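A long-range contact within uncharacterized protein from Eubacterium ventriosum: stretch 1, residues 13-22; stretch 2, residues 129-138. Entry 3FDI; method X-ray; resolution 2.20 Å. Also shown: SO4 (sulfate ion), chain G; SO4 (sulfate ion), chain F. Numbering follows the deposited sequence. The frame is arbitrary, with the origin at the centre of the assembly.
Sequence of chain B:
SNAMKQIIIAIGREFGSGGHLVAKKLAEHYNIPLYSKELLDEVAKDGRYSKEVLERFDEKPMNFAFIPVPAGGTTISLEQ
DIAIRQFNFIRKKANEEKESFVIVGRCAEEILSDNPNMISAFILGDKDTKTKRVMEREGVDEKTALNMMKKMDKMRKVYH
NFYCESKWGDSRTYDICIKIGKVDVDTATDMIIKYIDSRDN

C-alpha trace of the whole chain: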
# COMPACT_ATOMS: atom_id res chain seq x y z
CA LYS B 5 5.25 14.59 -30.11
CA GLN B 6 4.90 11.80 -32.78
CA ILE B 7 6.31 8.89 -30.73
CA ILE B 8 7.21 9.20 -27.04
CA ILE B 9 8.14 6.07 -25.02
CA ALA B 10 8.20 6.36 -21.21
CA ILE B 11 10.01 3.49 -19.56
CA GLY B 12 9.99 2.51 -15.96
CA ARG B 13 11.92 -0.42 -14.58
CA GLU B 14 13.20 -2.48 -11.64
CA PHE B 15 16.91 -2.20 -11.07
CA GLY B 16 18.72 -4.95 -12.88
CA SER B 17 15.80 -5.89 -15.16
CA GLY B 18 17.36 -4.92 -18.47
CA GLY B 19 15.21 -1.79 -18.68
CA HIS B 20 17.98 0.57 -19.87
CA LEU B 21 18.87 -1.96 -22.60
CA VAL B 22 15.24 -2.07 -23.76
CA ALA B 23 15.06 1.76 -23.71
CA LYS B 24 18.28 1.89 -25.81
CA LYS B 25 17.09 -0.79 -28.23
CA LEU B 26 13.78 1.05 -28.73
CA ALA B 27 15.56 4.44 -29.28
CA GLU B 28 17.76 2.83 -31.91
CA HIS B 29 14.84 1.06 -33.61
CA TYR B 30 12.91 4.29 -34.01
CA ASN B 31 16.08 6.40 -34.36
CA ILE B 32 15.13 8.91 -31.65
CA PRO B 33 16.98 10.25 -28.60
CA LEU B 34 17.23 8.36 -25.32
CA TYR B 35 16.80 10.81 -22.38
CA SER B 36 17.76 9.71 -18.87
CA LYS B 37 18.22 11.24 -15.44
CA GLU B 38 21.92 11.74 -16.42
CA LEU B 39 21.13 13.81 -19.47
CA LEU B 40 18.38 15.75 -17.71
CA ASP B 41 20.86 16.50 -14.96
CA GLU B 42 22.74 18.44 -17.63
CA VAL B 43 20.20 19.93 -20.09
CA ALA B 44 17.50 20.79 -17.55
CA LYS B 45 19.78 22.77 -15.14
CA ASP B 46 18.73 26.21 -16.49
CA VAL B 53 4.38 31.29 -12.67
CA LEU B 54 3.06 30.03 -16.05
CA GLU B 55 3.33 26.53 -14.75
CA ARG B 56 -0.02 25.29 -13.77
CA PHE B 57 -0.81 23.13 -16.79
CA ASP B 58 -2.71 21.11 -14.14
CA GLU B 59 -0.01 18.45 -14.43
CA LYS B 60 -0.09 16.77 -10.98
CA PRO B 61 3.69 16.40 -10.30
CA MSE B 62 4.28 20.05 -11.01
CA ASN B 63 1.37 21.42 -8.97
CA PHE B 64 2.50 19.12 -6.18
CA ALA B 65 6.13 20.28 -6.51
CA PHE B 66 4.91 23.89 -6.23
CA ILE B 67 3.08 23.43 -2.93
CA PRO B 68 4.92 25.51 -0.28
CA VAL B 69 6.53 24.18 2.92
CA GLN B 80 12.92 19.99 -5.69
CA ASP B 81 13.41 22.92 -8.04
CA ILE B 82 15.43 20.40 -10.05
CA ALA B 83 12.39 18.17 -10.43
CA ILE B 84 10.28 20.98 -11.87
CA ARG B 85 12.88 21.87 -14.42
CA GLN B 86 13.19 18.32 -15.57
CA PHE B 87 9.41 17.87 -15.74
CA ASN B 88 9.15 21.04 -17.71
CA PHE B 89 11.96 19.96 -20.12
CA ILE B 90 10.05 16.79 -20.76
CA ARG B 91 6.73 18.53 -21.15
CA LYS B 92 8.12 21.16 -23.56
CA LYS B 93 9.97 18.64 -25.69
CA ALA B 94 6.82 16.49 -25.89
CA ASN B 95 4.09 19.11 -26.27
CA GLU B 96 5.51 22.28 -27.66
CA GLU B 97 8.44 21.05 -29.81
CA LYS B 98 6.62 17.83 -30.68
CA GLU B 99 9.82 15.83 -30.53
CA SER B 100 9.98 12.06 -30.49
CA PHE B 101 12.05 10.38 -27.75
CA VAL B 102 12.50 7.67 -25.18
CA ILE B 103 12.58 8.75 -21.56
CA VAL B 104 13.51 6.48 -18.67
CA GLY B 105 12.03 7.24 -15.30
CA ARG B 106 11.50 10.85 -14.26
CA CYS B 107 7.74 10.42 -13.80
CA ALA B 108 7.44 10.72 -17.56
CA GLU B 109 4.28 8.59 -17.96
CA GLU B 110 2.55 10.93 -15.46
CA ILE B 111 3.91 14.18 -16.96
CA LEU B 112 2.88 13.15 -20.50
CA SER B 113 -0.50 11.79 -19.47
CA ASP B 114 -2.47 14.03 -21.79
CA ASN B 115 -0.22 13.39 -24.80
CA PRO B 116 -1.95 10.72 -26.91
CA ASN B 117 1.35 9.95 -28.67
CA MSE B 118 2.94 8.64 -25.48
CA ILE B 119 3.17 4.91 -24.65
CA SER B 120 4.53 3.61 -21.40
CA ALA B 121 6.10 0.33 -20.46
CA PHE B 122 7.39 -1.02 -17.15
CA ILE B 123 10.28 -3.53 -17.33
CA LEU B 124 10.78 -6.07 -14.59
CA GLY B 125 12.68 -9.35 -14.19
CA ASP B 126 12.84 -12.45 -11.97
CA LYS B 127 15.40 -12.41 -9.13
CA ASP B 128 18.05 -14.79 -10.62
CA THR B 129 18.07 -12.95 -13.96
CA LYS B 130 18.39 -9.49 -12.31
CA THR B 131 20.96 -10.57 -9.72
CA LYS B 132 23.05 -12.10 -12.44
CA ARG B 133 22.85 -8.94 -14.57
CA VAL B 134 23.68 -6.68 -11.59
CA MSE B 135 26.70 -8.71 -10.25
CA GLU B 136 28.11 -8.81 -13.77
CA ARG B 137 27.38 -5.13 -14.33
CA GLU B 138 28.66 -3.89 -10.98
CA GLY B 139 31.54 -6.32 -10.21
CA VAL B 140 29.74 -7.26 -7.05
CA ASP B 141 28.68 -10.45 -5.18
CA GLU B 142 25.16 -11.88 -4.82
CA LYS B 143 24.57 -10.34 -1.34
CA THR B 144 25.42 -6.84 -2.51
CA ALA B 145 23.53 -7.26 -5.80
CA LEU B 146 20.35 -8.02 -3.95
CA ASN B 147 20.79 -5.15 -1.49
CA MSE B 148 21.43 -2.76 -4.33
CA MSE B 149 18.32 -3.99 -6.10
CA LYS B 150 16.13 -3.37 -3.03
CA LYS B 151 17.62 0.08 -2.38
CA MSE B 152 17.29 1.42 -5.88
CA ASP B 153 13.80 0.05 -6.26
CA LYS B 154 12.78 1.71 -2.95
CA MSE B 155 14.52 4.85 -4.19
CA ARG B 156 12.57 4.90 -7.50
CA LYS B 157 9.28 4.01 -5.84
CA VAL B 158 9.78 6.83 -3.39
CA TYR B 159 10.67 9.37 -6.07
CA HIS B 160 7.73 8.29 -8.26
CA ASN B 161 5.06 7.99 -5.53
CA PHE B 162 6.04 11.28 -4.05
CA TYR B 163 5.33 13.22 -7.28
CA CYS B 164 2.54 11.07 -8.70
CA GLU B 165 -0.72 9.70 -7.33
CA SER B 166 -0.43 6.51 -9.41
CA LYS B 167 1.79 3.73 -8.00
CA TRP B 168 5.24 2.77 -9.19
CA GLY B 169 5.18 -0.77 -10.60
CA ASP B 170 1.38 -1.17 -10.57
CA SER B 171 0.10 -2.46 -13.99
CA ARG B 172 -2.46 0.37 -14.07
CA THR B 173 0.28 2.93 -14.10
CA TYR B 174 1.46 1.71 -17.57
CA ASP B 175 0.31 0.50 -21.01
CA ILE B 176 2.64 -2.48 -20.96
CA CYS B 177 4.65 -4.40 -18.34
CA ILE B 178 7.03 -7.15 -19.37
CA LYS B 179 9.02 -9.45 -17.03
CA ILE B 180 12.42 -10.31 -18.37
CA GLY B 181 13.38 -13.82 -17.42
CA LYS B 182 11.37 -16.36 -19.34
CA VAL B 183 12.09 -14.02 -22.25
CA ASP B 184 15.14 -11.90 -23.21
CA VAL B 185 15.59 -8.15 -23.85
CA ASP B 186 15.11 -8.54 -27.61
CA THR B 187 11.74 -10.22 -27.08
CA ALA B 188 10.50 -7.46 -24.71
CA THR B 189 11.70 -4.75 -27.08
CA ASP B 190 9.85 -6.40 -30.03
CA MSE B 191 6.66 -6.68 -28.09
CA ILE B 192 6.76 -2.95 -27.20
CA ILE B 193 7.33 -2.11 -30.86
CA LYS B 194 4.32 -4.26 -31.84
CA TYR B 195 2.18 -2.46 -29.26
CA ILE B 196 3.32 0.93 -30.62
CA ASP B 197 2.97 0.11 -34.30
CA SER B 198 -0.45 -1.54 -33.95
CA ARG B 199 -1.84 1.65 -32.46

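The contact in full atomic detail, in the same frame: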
# COMPACT_ATOMS: atom_id res chain seq x y z
N ARG B 13 11.15 0.79 -14.70
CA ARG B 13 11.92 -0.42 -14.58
C ARG B 13 12.38 -0.71 -13.13
O ARG B 13 12.60 0.22 -12.31
CB ARG B 13 13.17 -0.33 -15.49
CG ARG B 13 14.43 0.25 -14.78
CD ARG B 13 14.96 1.63 -15.18
NE ARG B 13 14.31 2.73 -14.51
CZ ARG B 13 14.86 3.88 -14.11
NH1 ARG B 13 16.14 4.16 -14.27
NH2 ARG B 13 14.07 4.79 -13.52
N GLU B 14 12.50 -2.00 -12.83
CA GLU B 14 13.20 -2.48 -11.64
C GLU B 14 14.68 -2.49 -11.96
O GLU B 14 15.08 -2.81 -13.09
CB GLU B 14 12.81 -3.92 -11.31
CG GLU B 14 11.37 -4.12 -11.13
CD GLU B 14 11.02 -5.56 -10.77
OE1 GLU B 14 11.69 -6.49 -11.28
OE2 GLU B 14 10.05 -5.75 -10.01
N PHE B 15 15.48 -2.22 -10.94
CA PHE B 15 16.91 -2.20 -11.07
C PHE B 15 17.39 -3.59 -11.38
O PHE B 15 16.95 -4.57 -10.74
CB PHE B 15 17.53 -1.78 -9.77
CG PHE B 15 19.02 -1.58 -9.85
CD1 PHE B 15 19.54 -0.46 -10.50
CD2 PHE B 15 19.90 -2.50 -9.28
CE1 PHE B 15 20.91 -0.25 -10.57
CE2 PHE B 15 21.28 -2.28 -9.32
CZ PHE B 15 21.79 -1.16 -9.96
N GLY B 16 18.25 -3.68 -12.39
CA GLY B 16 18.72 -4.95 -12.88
C GLY B 16 17.87 -5.71 -13.89
O GLY B 16 18.24 -6.81 -14.28
N SER B 17 16.74 -5.13 -14.34
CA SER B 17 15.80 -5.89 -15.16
C SER B 17 16.14 -5.96 -16.61
O SER B 17 15.53 -6.75 -17.34
CB SER B 17 14.43 -5.29 -15.09
OG SER B 17 14.47 -3.94 -15.49
N GLY B 18 17.05 -5.09 -17.04
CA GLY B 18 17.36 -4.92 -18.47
C GLY B 18 16.63 -3.74 -19.05
O GLY B 18 16.58 -3.55 -20.26
N GLY B 19 16.07 -2.90 -18.21
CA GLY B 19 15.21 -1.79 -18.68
C GLY B 19 15.94 -0.72 -19.48
O GLY B 19 15.40 -0.23 -20.49
N HIS B 20 17.14 -0.32 -19.05
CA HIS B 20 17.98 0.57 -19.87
C HIS B 20 18.26 -0.04 -21.24
O HIS B 20 18.22 0.66 -22.20
CB HIS B 20 19.30 0.89 -19.20
CG HIS B 20 20.25 1.66 -20.07
ND1 HIS B 20 20.20 3.04 -20.21
CD2 HIS B 20 21.28 1.24 -20.86
CE1 HIS B 20 21.14 3.43 -21.05
NE2 HIS B 20 21.81 2.36 -21.46
N LEU B 21 18.57 -1.33 -21.32
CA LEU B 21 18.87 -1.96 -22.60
C LEU B 21 17.66 -1.93 -23.51
O LEU B 21 17.79 -1.71 -24.68
CB LEU B 21 19.28 -3.42 -22.43
CG LEU B 21 20.55 -3.77 -21.67
CD1 LEU B 21 20.93 -5.27 -21.84
CD2 LEU B 21 21.72 -2.86 -22.12
N VAL B 22 16.47 -2.18 -22.96
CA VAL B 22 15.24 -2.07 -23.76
C VAL B 22 15.05 -0.62 -24.25
O VAL B 22 14.74 -0.37 -25.43
CB VAL B 22 14.04 -2.56 -22.97
CG1 VAL B 22 12.75 -2.33 -23.74
CG2 VAL B 22 14.19 -4.03 -22.60
N THR B 129 17.70 -13.68 -12.75
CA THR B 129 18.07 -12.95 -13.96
C THR B 129 18.65 -11.58 -13.63
O THR B 129 19.74 -11.24 -14.10
CB THR B 129 16.86 -12.81 -14.88
OG1 THR B 129 16.36 -14.12 -15.17
CG2 THR B 129 17.23 -12.12 -16.19
N LYS B 130 17.92 -10.80 -12.81
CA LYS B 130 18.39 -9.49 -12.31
C LYS B 130 19.69 -9.57 -11.50
O LYS B 130 20.60 -8.79 -11.72
CB LYS B 130 17.32 -8.78 -11.44
CG LYS B 130 16.02 -8.42 -12.13
CD LYS B 130 15.11 -7.52 -11.31
CE LYS B 130 14.35 -8.28 -10.25
NZ LYS B 130 13.28 -7.43 -9.55
N THR B 131 19.77 -10.51 -10.56
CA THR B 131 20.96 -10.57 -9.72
C THR B 131 22.16 -10.91 -10.58
O THR B 131 23.27 -10.42 -10.35
CB THR B 131 20.87 -11.54 -8.49
OG1 THR B 131 21.55 -12.78 -8.76
CG2 THR B 131 19.47 -11.80 -8.04
N LYS B 132 21.94 -11.73 -11.59
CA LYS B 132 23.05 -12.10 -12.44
C LYS B 132 23.45 -10.84 -13.18
O LYS B 132 24.63 -10.47 -13.17
CB LYS B 132 22.70 -13.28 -13.39
CG LYS B 132 23.40 -14.64 -13.02
CD LYS B 132 22.64 -15.88 -13.52
CE LYS B 132 21.23 -15.99 -12.89
NZ LYS B 132 20.54 -17.27 -13.16
N ARG B 133 22.49 -10.12 -13.76
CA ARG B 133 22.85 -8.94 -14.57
C ARG B 133 23.57 -7.89 -13.74
O ARG B 133 24.54 -7.31 -14.21
CB ARG B 133 21.63 -8.33 -15.31
CG ARG B 133 21.86 -6.87 -15.78
CD ARG B 133 20.90 -6.40 -16.87
NE ARG B 133 19.82 -7.35 -17.06
CZ ARG B 133 19.60 -8.05 -18.17
NH1 ARG B 133 18.57 -8.89 -18.19
NH2 ARG B 133 20.36 -7.90 -19.26
N VAL B 134 23.09 -7.67 -12.51
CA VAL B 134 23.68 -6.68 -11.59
C VAL B 134 25.12 -7.04 -11.11
O VAL B 134 26.02 -6.18 -11.12
CB VAL B 134 22.75 -6.45 -10.35
CG1 VAL B 134 23.43 -5.59 -9.30
CG2 VAL B 134 21.38 -5.83 -10.78
N MSE B 135 25.34 -8.27 -10.65
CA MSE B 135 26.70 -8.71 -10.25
C MSE B 135 27.71 -8.50 -11.37
O MSE B 135 28.79 -7.94 -11.16
CB MSE B 135 26.71 -10.19 -9.87
CG MSE B 135 25.85 -10.52 -8.68
SE MSE B 135 25.72 -12.43 -8.57
CE MSE B 135 27.61 -12.81 -8.04
N GLU B 136 27.33 -8.96 -12.55
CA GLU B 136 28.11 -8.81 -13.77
C GLU B 136 28.31 -7.37 -14.13
O GLU B 136 29.38 -7.01 -14.59
CB GLU B 136 27.41 -9.52 -14.94
CG GLU B 136 28.31 -9.68 -16.20
CD GLU B 136 27.78 -10.75 -17.19
OE1 GLU B 136 26.98 -11.64 -16.79
OE2 GLU B 136 28.15 -10.70 -18.39
N ARG B 137 27.28 -6.54 -13.98
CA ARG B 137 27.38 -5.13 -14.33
C ARG B 137 28.28 -4.44 -13.32
O ARG B 137 29.15 -3.69 -13.71
CB ARG B 137 26.00 -4.45 -14.37
CG ARG B 137 26.04 -2.91 -14.32
CD ARG B 137 24.66 -2.33 -13.91
NE ARG B 137 23.66 -2.84 -14.81
CZ ARG B 137 22.34 -2.82 -14.61
NH1 ARG B 137 21.56 -3.34 -15.54
NH2 ARG B 137 21.80 -2.31 -13.51
N GLU B 138 28.07 -4.70 -12.04
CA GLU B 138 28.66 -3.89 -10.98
C GLU B 138 29.84 -4.54 -10.23
O GLU B 138 30.29 -4.02 -9.19
CB GLU B 138 27.57 -3.46 -9.98
CG GLU B 138 26.46 -2.57 -10.58
CD GLU B 138 26.95 -1.17 -11.00
OE1 GLU B 138 26.24 -0.16 -10.79
OE2 GLU B 138 28.06 -1.07 -11.56
S SO4 G . 18.35 -1.73 -15.47
O1 SO4 G . 18.55 -0.70 -16.50
O2 SO4 G . 18.89 -1.32 -14.18
O3 SO4 G . 16.87 -1.80 -15.41
O4 SO4 G . 18.97 -3.01 -15.94
S SO4 F . 15.09 7.86 -12.36
O1 SO4 F . 14.50 8.96 -13.10
O2 SO4 F . 13.97 6.95 -12.08
O3 SO4 F . 16.16 7.23 -13.11
O4 SO4 F . 15.70 8.41 -11.12
O HOH W 1 15.07 -5.15 -8.84

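Stretch 1 is a glycine-rich loop that runs into a helix at Gly-19, with Gly-18 at the N-cap; stretch 2 is helical and lies against the loop. The backbones come closest at Gly-16 and Lys-130, whose CA atoms are 4.6 Å apart. A type II turn from Glu-14 to Ser-17 shapes the loop, closed by Ser-17 N to Glu-14 O (3.1 Å) and reinforced by Ser-17 OG, which donates to the same Glu-14 O (2.7 Å). Gly-16 fits for two reasons: its phi/psi of 83/4 would jam a CB against the preceding carbonyl, and that CB would lie 2.6 Å from Val-134 CG2. Without one, Gly-16 CA packs 3.5 Å from Val-134 CG2.

The Gly-16 carbonyl faces the helix, accepting a hydrogen bond from Arg-133 NE (3.2 Å) and a CA-H...O contact from Lys-130 CA (3.3 Å). The Arg-133 guanidinium lays one face over Gly-18 CA, and its NH2 reaches 3.7 Å from Leu-21 CD1. The side chain of Lys-130 extends along the loop, its CD 3.5 Å from Phe-15 O, to place NZ 2.5 Å from Glu-14 OE1 in a short, hydrogen-bonded salt bridge. A water bridges the same amine to the backbone, accepting from Lys-130 NZ (3.0 Å) and donating to Phe-15 O (2.7 Å).

Phe-15 supplies apolar contact, its CE2 3.8 Å from Val-134 CG2. Arg-137 NH2 lies over one face of the ring, but with CZ 5.3 Å from the centroid any cation-pi attraction is weak at most. A sulfate, probably from the crystallisation liquor, links the stretches: its O4 accepts from Arg-137 NH1 (2.6 Å) and Gly-18 N (3.0 Å), its O2 from Arg-137 NH2 (3.1 Å) and Gly-16 N (3.0 Å). The anion thus joins the arginine's positive charge to loop amides.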